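Local coordinates for uncharacterized protein C4B3.07 (Schizosaccharomyces pombe, PDB 3QTM) that is required for correct translation termination and directly inhibits Ofd1, probably thereby stabilising the N-terminal transcription factor domain of Sre1 in the hypoxic response, at residues A[121-126]-A[182-187]; A[298-303]-A[335-340]. One frame throughout, in Å; residues are numbered along the deposited sequence.

Contact 1: A[121-126]-A[182-187]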
ATOM      1  N   LEU A 121      15.367  -5.591  -3.342  1.00 21.45           N
ATOM      2  CA  LEU A 121      15.479  -4.857  -4.592  1.00 21.23           C
ATOM      3  C   LEU A 121      14.127  -4.799  -5.288  1.00 20.03           C
ATOM      4  O   LEU A 121      13.735  -3.746  -5.806  1.00 19.47           O
ATOM      5  CB  LEU A 121      16.527  -5.485  -5.523  1.00 18.06           C
ATOM      6  CG  LEU A 121      16.863  -4.587  -6.724  1.00 20.28           C
ATOM      7  CD1 LEU A 121      17.658  -3.340  -6.249  1.00 16.77           C
ATOM      8  CD2 LEU A 121      17.602  -5.337  -7.838  1.00 18.05           C
ATOM      9  N   PHE A 122      13.415  -5.924  -5.279  1.00 19.41           N
ATOM     10  CA  PHE A 122      12.110  -5.999  -5.929  1.00 20.16           C
ATOM     11  C   PHE A 122      11.149  -5.025  -5.267  1.00 21.25           C
ATOM     12  O   PHE A 122      10.354  -4.374  -5.946  1.00 21.11           O
ATOM     13  CB  PHE A 122      11.552  -7.426  -5.903  1.00 19.47           C
ATOM     14  CG  PHE A 122      12.137  -8.330  -6.972  1.00 23.07           C
ATOM     15  CD1 PHE A 122      13.281  -7.957  -7.667  1.00 20.54           C
ATOM     16  CD2 PHE A 122      11.561  -9.562  -7.248  1.00 23.95           C
ATOM     17  CE1 PHE A 122      13.821  -8.780  -8.639  1.00 27.56           C
ATOM     18  CE2 PHE A 122      12.098 -10.404  -8.214  1.00 25.30           C
ATOM     19  CZ  PHE A 122      13.230 -10.010  -8.916  1.00 29.16           C
ATOM     20  N   LEU A 123      11.250  -4.905  -3.946  1.00 20.09           N
ATOM     21  CA  LEU A 123      10.382  -4.001  -3.205  1.00 22.32           C
ATOM     22  C   LEU A 123      10.721  -2.549  -3.543  1.00 20.24           C
ATOM     23  O   LEU A 123       9.820  -1.747  -3.777  1.00 21.50           O
ATOM     24  CB  LEU A 123      10.451  -4.258  -1.691  1.00 18.87           C
ATOM     25  CG  LEU A 123       9.653  -3.342  -0.739  1.00 21.99           C
ATOM     26  CD1 LEU A 123       8.145  -3.444  -0.962  1.00 18.62           C
ATOM     27  CD2 LEU A 123       9.981  -3.638   0.728  1.00 24.48           C
ATOM     28  N   ALA A 124      12.013  -2.225  -3.583  1.00 19.58           N
ATOM     29  CA  ALA A 124      12.468  -0.876  -3.940  1.00 19.20           C
ATOM     30  C   ALA A 124      12.020  -0.483  -5.345  1.00 19.95           C
ATOM     31  O   ALA A 124      11.623   0.660  -5.591  1.00 19.04           O
ATOM     32  CB  ALA A 124      13.995  -0.782  -3.846  1.00 18.91           C
ATOM     33  N   LEU A 125      12.110  -1.436  -6.270  1.00 18.37           N
ATOM     34  CA  LEU A 125      11.681  -1.212  -7.642  1.00 19.78           C
ATOM     35  C   LEU A 125      10.183  -0.926  -7.688  1.00 20.82           C
ATOM     36  O   LEU A 125       9.755   0.063  -8.281  1.00 19.77           O
ATOM     37  CB  LEU A 125      11.978  -2.438  -8.510  1.00 19.83           C
ATOM     38  CG  LEU A 125      13.409  -2.602  -8.999  1.00 20.58           C
ATOM     39  CD1 LEU A 125      13.666  -4.065  -9.399  1.00 21.26           C
ATOM     40  CD2 LEU A 125      13.683  -1.638 -10.164  1.00 19.62           C
ATOM     41  N   ALA A 126       9.386  -1.791  -7.064  1.00 16.72           N
ATOM     42  CA  ALA A 126       7.939  -1.608  -7.068  1.00 19.97           C
ATOM     43  C   ALA A 126       7.542  -0.258  -6.464  1.00 20.90           C
ATOM     44  O   ALA A 126       6.730   0.475  -7.050  1.00 16.72           O
ATOM     45  CB  ALA A 126       7.264  -2.737  -6.329  1.00 20.31           C
ATOM     46  N   PRO A 182       4.318  -2.475   6.942  1.00 28.20           N
ATOM     47  CA  PRO A 182       3.122  -1.746   6.506  1.00 27.37           C
ATOM     48  C   PRO A 182       3.452  -0.367   5.932  1.00 29.44           C
ATOM     49  O   PRO A 182       2.821   0.062   4.957  1.00 26.31           O
ATOM     50  CB  PRO A 182       2.304  -1.623   7.794  1.00 27.34           C
ATOM     51  CG  PRO A 182       2.683  -2.842   8.565  1.00 25.99           C
ATOM     52  CD  PRO A 182       4.152  -3.031   8.299  1.00 25.28           C
ATOM     53  N   ASP A 183       4.433   0.316   6.508  1.00 26.54           N
ATOM     54  CA  ASP A 183       4.800   1.625   5.988  1.00 28.32           C
ATOM     55  C   ASP A 183       5.397   1.519   4.579  1.00 28.28           C
ATOM     56  O   ASP A 183       5.066   2.299   3.691  1.00 28.09           O
ATOM     57  CB  ASP A 183       5.802   2.318   6.899  1.00 30.95           C
ATOM     58  CG  ASP A 183       6.269   3.634   6.326  1.00 37.00           C
ATOM     59  OD1 ASP A 183       5.461   4.592   6.339  1.00 38.39           O
ATOM     60  OD2 ASP A 183       7.426   3.699   5.845  1.00 38.49           O
ATOM     61  N   SER A 184       6.276   0.552   4.367  1.00 24.70           N
ATOM     62  CA  SER A 184       6.884   0.419   3.048  1.00 27.00           C
ATOM     63  C   SER A 184       5.859   0.035   1.981  1.00 26.70           C
ATOM     64  O   SER A 184       6.128   0.180   0.796  1.00 24.20           O
ATOM     65  CB  SER A 184       8.016  -0.597   3.053  1.00 22.98           C
ATOM     66  OG  SER A 184       7.503  -1.900   2.924  1.00 24.57           O
ATOM     67  N   LEU A 185       4.695  -0.464   2.389  1.00 22.82           N
ATOM     68  CA  LEU A 185       3.682  -0.822   1.401  1.00 25.26           C
ATOM     69  C   LEU A 185       2.698   0.302   1.122  1.00 24.13           C
ATOM     70  O   LEU A 185       1.727   0.096   0.409  1.00 25.01           O
ATOM     71  CB  LEU A 185       2.918  -2.075   1.812  1.00 25.27           C
ATOM     72  CG  LEU A 185       3.717  -3.373   1.883  1.00 24.40           C
ATOM     73  CD1 LEU A 185       2.812  -4.541   2.372  1.00 19.88           C
ATOM     74  CD2 LEU A 185       4.318  -3.657   0.520  1.00 19.41           C
ATOM     75  N   ARG A 186       2.936   1.491   1.665  1.00 23.88           N
ATOM     76  CA  ARG A 186       2.015   2.601   1.403  1.00 28.38           C
ATOM     77  C   ARG A 186       1.790   2.895  -0.091  1.00 26.86           C
ATOM     78  O   ARG A 186       0.686   3.235  -0.484  1.00 26.58           O
ATOM     79  CB  ARG A 186       2.414   3.870   2.157  1.00 28.80           C
ATOM     80  CG  ARG A 186       1.781   3.982   3.538  1.00 37.08           C
ATOM     81  CD  ARG A 186       1.964   5.376   4.163  1.00 41.76           C
ATOM     82  NE  ARG A 186       3.356   5.643   4.531  1.00 43.36           N
ATOM     83  CZ  ARG A 186       4.135   6.549   3.938  1.00 48.36           C
ATOM     84  NH1 ARG A 186       3.651   7.296   2.947  1.00 50.13           N
ATOM     85  NH2 ARG A 186       5.398   6.717   4.342  1.00 37.75           N
ATOM     86  N   PRO A 187       2.840   2.774  -0.922  1.00 24.63           N
ATOM     87  CA  PRO A 187       2.616   2.983  -2.357  1.00 24.92           C
ATOM     88  C   PRO A 187       1.605   2.003  -2.959  1.00 25.41           C
ATOM     89  O   PRO A 187       1.116   2.273  -4.050  1.00 23.38           O
ATOM     90  CB  PRO A 187       4.003   2.748  -2.968  1.00 22.49           C
ATOM     91  CG  PRO A 187       4.952   3.092  -1.861  1.00 24.98           C
ATOM     92  CD  PRO A 187       4.271   2.584  -0.616  1.00 24.75           C
TER
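L123 reaches out from helix 119-142 with its two methyls divided between neighbouring residues of the loop between helices 151-170 and 188-197, setting a helix of the TPR-like array against that loop. CD2 of L123 lies 3.7 Å from OG of S184, while CD1 of L123 meets CD2 of L185 at 4.1 Å. With CG anti to the backbone N (chi1 177°), L123 extends toward the loop; it crosses the side chain of L185 at about a right angle, and the two leucines touch through one methyl each. L185 starts out pointing past the helix and only its end comes near. OG of S184 meets L123 by van der Waals contact alone; its polar partners are the carbonyl oxygens of T181 and A179. D183 and R186 are the first and last residues of a type I turn, with S184 and L185 at its corners. R186 holds OD1 of D183 side-on, NE at 3.0 Å and NH2 at 2.9 Å from that oxygen, both from the same face of the carboxylate. R30 takes the other carboxylate oxygen, and E82 pairs with R186. With these charges paired among themselves, the loop meets the helix through thin van der Waals contact; a polar tie nearby runs from R127, further along the helix, to the carbonyl of S184.

Contact 2: A[298-303]-A[335-340]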
ATOM      1  N   ILE A 298     -21.277  -2.690   6.094  1.00 29.83           N
ATOM      2  CA  ILE A 298     -21.037  -3.927   5.355  1.00 30.87           C
ATOM      3  C   ILE A 298     -22.288  -4.814   5.356  1.00 32.30           C
ATOM      4  O   ILE A 298     -22.677  -5.366   4.329  1.00 31.29           O
ATOM      5  CB  ILE A 298     -19.851  -4.698   5.957  1.00 27.39           C
ATOM      6  CG1 ILE A 298     -18.569  -3.854   5.857  1.00 27.82           C
ATOM      7  CG2 ILE A 298     -19.677  -6.046   5.270  1.00 30.10           C
ATOM      8  CD1 ILE A 298     -17.405  -4.410   6.668  1.00 27.21           C
ATOM      9  N   LYS A 299     -22.920  -4.943   6.518  1.00 30.33           N
ATOM     10  CA  LYS A 299     -24.143  -5.728   6.623  1.00 31.87           C
ATOM     11  C   LYS A 299     -25.283  -5.133   5.791  1.00 32.95           C
ATOM     12  O   LYS A 299     -26.071  -5.865   5.195  1.00 32.26           O
ATOM     13  CB  LYS A 299     -24.552  -5.856   8.087  1.00 30.07           C
ATOM     14  CG  LYS A 299     -23.563  -6.665   8.924  1.00 32.71           C
ATOM     15  CD  LYS A 299     -23.560  -8.151   8.536  1.00 29.50           C
ATOM     16  CE  LYS A 299     -22.678  -8.972   9.481  1.00 30.98           C
ATOM     17  NZ  LYS A 299     -22.689 -10.433   9.158  1.00 28.84           N
HETATM   18  N   MSE A 300     -25.362  -3.806   5.746  1.00 31.30           N
HETATM   19  CA  MSE A 300     -26.386  -3.130   4.956  1.00 33.39           C
HETATM   20  C   MSE A 300     -26.172  -3.323   3.459  1.00 34.36           C
HETATM   21  O   MSE A 300     -27.130  -3.420   2.701  1.00 35.11           O
HETATM   22  CB  MSE A 300     -26.440  -1.643   5.293  1.00 34.19           C
HETATM   23  CG  MSE A 300     -27.152  -1.336   6.595  1.00 41.26           C
HETATM   24 SE   MSE A 300     -27.023   0.563   7.072  1.00 73.96          SE
HETATM   25  CE  MSE A 300     -25.470   0.549   8.229  1.00 41.78           C
ATOM     26  N   ASP A 301     -24.909  -3.388   3.042  1.00 36.03           N
ATOM     27  CA  ASP A 301     -24.568  -3.758   1.668  1.00 35.41           C
ATOM     28  C   ASP A 301     -24.981  -5.203   1.363  1.00 34.46           C
ATOM     29  O   ASP A 301     -25.498  -5.502   0.286  1.00 33.69           O
ATOM     30  CB  ASP A 301     -23.066  -3.587   1.426  1.00 34.39           C
ATOM     31  CG  ASP A 301     -22.657  -2.123   1.259  1.00 40.38           C
ATOM     32  OD1 ASP A 301     -23.516  -1.297   0.871  1.00 38.65           O
ATOM     33  OD2 ASP A 301     -21.469  -1.806   1.504  1.00 37.59           O
ATOM     34  N   LEU A 302     -24.735  -6.105   2.307  1.00 30.75           N
ATOM     35  CA  LEU A 302     -25.207  -7.475   2.167  1.00 33.32           C
ATOM     36  C   LEU A 302     -26.736  -7.535   2.021  1.00 33.99           C
ATOM     37  O   LEU A 302     -27.258  -8.238   1.156  1.00 34.90           O
ATOM     38  CB  LEU A 302     -24.746  -8.312   3.354  1.00 29.79           C
ATOM     39  CG  LEU A 302     -23.284  -8.746   3.220  1.00 33.78           C
ATOM     40  CD1 LEU A 302     -22.699  -9.209   4.549  1.00 28.48           C
ATOM     41  CD2 LEU A 302     -23.167  -9.829   2.155  1.00 29.33           C
ATOM     42  N   ALA A 303     -27.444  -6.783   2.856  1.00 33.88           N
ATOM     43  CA  ALA A 303     -28.900  -6.790   2.855  1.00 36.37           C
ATOM     44  C   ALA A 303     -29.459  -6.266   1.542  1.00 38.19           C
ATOM     45  O   ALA A 303     -30.502  -6.719   1.068  1.00 39.76           O
ATOM     46  CB  ALA A 303     -29.431  -5.968   4.015  1.00 34.38           C
ATOM     47  N   PRO A 335     -27.761  11.292  11.259  1.00 55.52           N
ATOM     48  CA  PRO A 335     -29.192  11.144  10.973  1.00 57.72           C
ATOM     49  C   PRO A 335     -29.458   9.880  10.158  1.00 58.43           C
ATOM     50  O   PRO A 335     -30.488   9.232  10.341  1.00 59.09           O
ATOM     51  CB  PRO A 335     -29.511  12.387  10.134  1.00 56.49           C
ATOM     52  CG  PRO A 335     -28.506  13.388  10.555  1.00 58.26           C
ATOM     53  CD  PRO A 335     -27.253  12.619  10.876  1.00 57.09           C
ATOM     54  N   ASP A 336     -28.530   9.545   9.270  1.00 59.45           N
ATOM     55  CA  ASP A 336     -28.642   8.346   8.450  1.00 60.64           C
ATOM     56  C   ASP A 336     -28.789   7.105   9.314  1.00 57.70           C
ATOM     57  O   ASP A 336     -29.737   6.332   9.154  1.00 57.88           O
ATOM     58  CB  ASP A 336     -27.418   8.202   7.541  1.00 63.31           C
ATOM     59  CG  ASP A 336     -27.531   9.036   6.275  1.00 76.48           C
ATOM     60  OD1 ASP A 336     -28.568   9.713   6.094  1.00 75.76           O
ATOM     61  OD2 ASP A 336     -26.583   9.011   5.459  1.00 82.54           O
ATOM     62  N   TYR A 337     -27.841   6.912  10.224  1.00 53.09           N
ATOM     63  CA  TYR A 337     -27.876   5.750  11.096  1.00 50.25           C
ATOM     64  C   TYR A 337     -29.076   5.863  12.009  1.00 51.34           C
ATOM     65  O   TYR A 337     -29.735   4.867  12.317  1.00 53.46           O
ATOM     66  CB  TYR A 337     -26.591   5.636  11.913  1.00 46.11           C
ATOM     67  CG  TYR A 337     -25.392   5.195  11.104  1.00 45.45           C
ATOM     68  CD1 TYR A 337     -25.326   3.916  10.556  1.00 42.01           C
ATOM     69  CD2 TYR A 337     -24.320   6.053  10.892  1.00 45.79           C
ATOM     70  CE1 TYR A 337     -24.227   3.506   9.816  1.00 37.66           C
ATOM     71  CE2 TYR A 337     -23.217   5.652  10.151  1.00 43.76           C
ATOM     72  CZ  TYR A 337     -23.179   4.382   9.619  1.00 39.17           C
ATOM     73  OH  TYR A 337     -22.083   3.992   8.894  1.00 40.20           O
ATOM     74  N   VAL A 338     -29.368   7.089  12.429  1.00 52.56           N
ATOM     75  CA  VAL A 338     -30.477   7.337  13.339  1.00 54.03           C
ATOM     76  C   VAL A 338     -31.797   6.857  12.749  1.00 55.46           C
ATOM     77  O   VAL A 338     -32.556   6.151  13.411  1.00 54.94           O
ATOM     78  CB  VAL A 338     -30.597   8.827  13.708  1.00 53.18           C
ATOM     79  CG1 VAL A 338     -31.899   9.074  14.445  1.00 52.52           C
ATOM     80  CG2 VAL A 338     -29.413   9.260  14.558  1.00 50.52           C
ATOM     81  N   GLU A 339     -32.061   7.231  11.501  1.00 54.10           N
ATOM     82  CA  GLU A 339     -33.312   6.854  10.847  1.00 59.58           C
ATOM     83  C   GLU A 339     -33.370   5.365  10.511  1.00 61.72           C
ATOM     84  O   GLU A 339     -34.446   4.764  10.535  1.00 60.59           O
ATOM     85  CB  GLU A 339     -33.554   7.693   9.589  1.00 64.65           C
ATOM     86  CG  GLU A 339     -32.587   7.418   8.449  1.00 66.64           C
ATOM     87  CD  GLU A 339     -32.653   8.485   7.364  1.00 75.62           C
ATOM     88  OE1 GLU A 339     -33.748   9.053   7.150  1.00 81.52           O
ATOM     89  OE2 GLU A 339     -31.609   8.760   6.730  1.00 78.67           O
ATOM     90  N   PHE A 340     -32.219   4.772  10.201  1.00 58.80           N
ATOM     91  CA  PHE A 340     -32.182   3.347   9.897  1.00 55.22           C
ATOM     92  C   PHE A 340     -32.704   2.521  11.060  1.00 56.43           C
ATOM     93  O   PHE A 340     -33.396   1.524  10.855  1.00 58.88           O
ATOM     94  CB  PHE A 340     -30.772   2.873   9.540  1.00 51.68           C
ATOM     95  CG  PHE A 340     -30.665   1.383   9.396  1.00 48.37           C
ATOM     96  CD1 PHE A 340     -30.372   0.584  10.491  1.00 47.21           C
ATOM     97  CD2 PHE A 340     -30.886   0.771   8.169  1.00 49.63           C
ATOM     98  CE1 PHE A 340     -30.289  -0.801  10.367  1.00 45.92           C
ATOM     99  CE2 PHE A 340     -30.801  -0.612   8.034  1.00 46.42           C
ATOM    100  CZ  PHE A 340     -30.502  -1.400   9.134  1.00 41.62           C
TER
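A selenium atom sits over a phenylalanine ring here: SE of M300, a selenomethionine, lies 4.2 Å from the centroid of the F340 ring and only 20° off the ring normal. This is a Met-aromatic contact of the face-on kind, and it joins helix 292-305 to the C-terminal helix 335-343 in the helical, TPR-like second half of the protein. The selenium is displaced toward the CD2-CE2 rim, where CG of M300 also comes within 4.0 Å of CE2 of F340, the two side chains running past each other in opposite directions. F340 reaches across with CG anti to its backbone N (chi1 173°). M300 is extended as far as the selenium and then bends (chi3 -94°), which carries the terminal methyl away from F340 to the second aromatic group, Y337. One flexible side chain therefore serves two rings a helical turn apart, taking one by its face and the other by its edge. I323 of helix 309-328 touches the side chains of both Y337 and F340. The phenol of Y337 points on to D297, just ahead of segment 298-303, and hydrogen-bonds to its carboxylate. At the tyrosine, CE of M300 lies near the ring plane, 3.6 Å from CE1 of Y337.

The two contacts share no element and do not touch: their centres are 37 Å apart and their nearest atoms about 20 Å. Contact 1 is buried, its centre about 8 Å from the centre of the chain, and sets a helix against a loop in the N-terminal Nro1 region; contact 2 lies at the surface, about 29 Å from the chain centre, in the C-terminal region, and pairs two helices. Neither has a hydrogen bond between its segments. The deep contact sets leucine methyls against another methyl and a serine hydroxyl, in a loop braced by salt bridges, whereas the peripheral one uses a selenomethionine and two aromatic rings, burying somewhat more surface, 148 against 115 Å², although its touching residues remain partly exposed.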